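Local coordinates for extracellular solute-binding protein family 1 (Arthrobacter chlorophenolicus, PDB 4R2F), which binds the disaccharide laminaribiose between its lobes and probably delivers such sugars to an ABC transporter for uptake, at residues G218-K223 with A392-G397. Sequence-based numbering, arbitrary orientation.
Sequences GGVFTK and AALDGG. With BGC (beta-D-glucopyranose), chain B.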
loop_
_atom_site.group_PDB
_atom_site.type_symbol
_atom_site.label_atom_id
_atom_site.label_comp_id
_atom_site.label_asym_id
_atom_site.label_seq_id
_atom_site.Cartn_x
_atom_site.Cartn_y
_atom_site.Cartn_z
ATOM N N GLY A 218 1.443 17.511 -6.375
ATOM C CA GLY A 218 0.652 17.042 -7.516
ATOM C C GLY A 218 -0.320 15.973 -7.133
ATOM O O GLY A 218 -0.854 15.990 -6.032
ATOM N N GLY A 219 -0.563 15.053 -8.059
ATOM C CA GLY A 219 -1.532 13.988 -7.882
ATOM C C GLY A 219 -2.268 13.675 -9.143
ATOM O O GLY A 219 -2.246 14.451 -10.096
ATOM N N VAL A 220 -2.915 12.521 -9.172
ATOM C CA VAL A 220 -3.652 12.119 -10.355
ATOM C C VAL A 220 -4.918 12.966 -10.577
ATOM O O VAL A 220 -5.367 13.120 -11.719
ATOM C CB VAL A 220 -4.020 10.625 -10.285
ATOM C CG1 VAL A 220 -4.944 10.245 -11.425
ATOM C CG2 VAL A 220 -2.758 9.758 -10.265
ATOM N N PHE A 221 -5.488 13.499 -9.497
ATOM C CA PHE A 221 -6.797 14.147 -9.560
ATOM C C PHE A 221 -6.768 15.591 -9.074
ATOM O O PHE A 221 -5.895 16.002 -8.289
ATOM C CB PHE A 221 -7.851 13.374 -8.742
ATOM C CG PHE A 221 -7.990 11.934 -9.111
ATOM C CD1 PHE A 221 -7.264 10.946 -8.435
ATOM C CD2 PHE A 221 -8.891 11.538 -10.086
ATOM C CE1 PHE A 221 -7.416 9.607 -8.781
ATOM C CE2 PHE A 221 -9.043 10.211 -10.417
ATOM C CZ PHE A 221 -8.307 9.239 -9.764
ATOM N N THR A 222 -7.749 16.373 -9.549
ATOM C CA THR A 222 -8.030 17.695 -8.980
ATOM C C THR A 222 -8.735 17.529 -7.639
ATOM O O THR A 222 -9.270 16.444 -7.338
ATOM C CB THR A 222 -8.997 18.511 -9.875
ATOM O OG1 THR A 222 -10.219 17.779 -10.055
ATOM C CG2 THR A 222 -8.380 18.819 -11.226
ATOM N N LYS A 223 -8.772 18.616 -6.871
ATOM C CA LYS A 223 -9.611 18.725 -5.659
ATOM C C LYS A 223 -11.022 18.137 -5.800
ATOM O O LYS A 223 -11.544 17.531 -4.854
ATOM C CB LYS A 223 -9.711 20.188 -5.242
ATOM C CG LYS A 223 -8.509 20.692 -4.460
ATOM C CD LYS A 223 -8.865 20.933 -3.004
ATOM C CE LYS A 223 -9.720 22.183 -2.868
ATOM N NZ LYS A 223 -9.785 22.628 -1.457
ATOM N N ALA A 392 -10.025 2.026 -7.814
ATOM C CA ALA A 392 -9.804 0.618 -8.059
ATOM C C ALA A 392 -9.149 0.399 -9.435
ATOM O O ALA A 392 -8.199 -0.389 -9.565
ATOM C CB ALA A 392 -11.098 -0.154 -7.956
ATOM N N ALA A 393 -9.649 1.090 -10.453
ATOM C CA ALA A 393 -9.116 0.942 -11.836
ATOM C C ALA A 393 -7.721 1.554 -11.969
ATOM O O ALA A 393 -6.819 0.988 -12.589
ATOM C CB ALA A 393 -10.060 1.566 -12.835
ATOM N N LEU A 394 -7.531 2.693 -11.321
ATOM C CA LEU A 394 -6.225 3.288 -11.256
ATOM C C LEU A 394 -5.213 2.341 -10.635
ATOM O O LEU A 394 -4.184 2.064 -11.224
ATOM C CB LEU A 394 -6.279 4.604 -10.499
ATOM C CG LEU A 394 -4.959 5.185 -10.027
ATOM C CD1 LEU A 394 -4.081 5.527 -11.211
ATOM C CD2 LEU A 394 -5.199 6.427 -9.173
ATOM N N ASP A 395 -5.529 1.829 -9.456
ATOM C CA ASP A 395 -4.595 1.029 -8.663
ATOM C C ASP A 395 -4.253 -0.327 -9.293
ATOM O O ASP A 395 -3.095 -0.718 -9.326
ATOM C CB ASP A 395 -5.207 0.820 -7.269
ATOM C CG ASP A 395 -4.320 0.028 -6.331
ATOM O OD1 ASP A 395 -3.129 0.365 -6.210
ATOM O OD2 ASP A 395 -4.828 -0.906 -5.681
ATOM N N GLY A 396 -5.261 -1.031 -9.791
ATOM C CA GLY A 396 -5.088 -2.394 -10.271
ATOM C C GLY A 396 -4.880 -2.560 -11.771
ATOM O O GLY A 396 -4.632 -3.664 -12.219
ATOM N N GLY A 397 -4.988 -1.477 -12.536
ATOM C CA GLY A 397 -5.048 -1.576 -13.991
ATOM C C GLY A 397 -3.713 -1.415 -14.705
ATOM O O GLY A 397 -2.684 -1.035 -14.124
HETATM C C2 BGC B . -1.547 -1.755 -0.941
HETATM C C3 BGC B . -2.970 -1.913 -1.479
HETATM C C4 BGC B . -2.970 -1.767 -2.994
HETATM C C5 BGC B . -1.982 -2.747 -3.613
HETATM C C6 BGC B . -1.855 -2.552 -5.130
HETATM C C1 BGC B . -0.727 -2.853 -1.597
HETATM O O2 BGC B . -1.518 -1.874 0.477
HETATM O O3 BGC B . -3.835 -0.940 -0.894
HETATM O O4 BGC B . -4.257 -2.084 -3.507
HETATM O O5 BGC B . -0.692 -2.602 -3.010
HETATM O O6 BGC B . -1.325 -1.252 -5.474
#
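The Phe221 ring meets Leu394 obliquely, its CE1 lying 3.9 Å from Leu394 CD2, while one ring face carries CG1 of its own neighbour Val220, 3.7 Å above the ring plane and displaced from its centre. This is apolar packing in the two-lobed periplasmic-binding-protein fold of the SBP_bac_1 family, joining the loop between helices 204-215 and 232-246 to helix 389-396, which contributes Asp395 to the sugar pocket. Val220 turns its other methyl to the helix, CG2 standing 4.3 Å from Leu394 CD2, so a single leucine methyl serves both loop residues. Phe421 and Leu425 of helix 414-428 pack on the same leucine side chain. All three touching residues are buried, and the area they bury between the segments is small, 99 Å². The loop is fastened separately through backbone hydrogen bonds of Phe221 with Ser382 and Gln383 and of Val220 with Asp228. The next helix residue, Asp395, addresses the ligand instead: its carboxylate takes two hydroxyls of one glucose. Phe80 and Phe380 touch the Asp395 side chain, and Asp154, Asn311, His207 and Gly101 supply further hydrogen bonds to the sugar. With CG anti to the backbone N (chi1 -179°), Asp395 receives O6 of the glucose on OD1 at 2.5 Å and its O4 on OD2 at 2.5 Å.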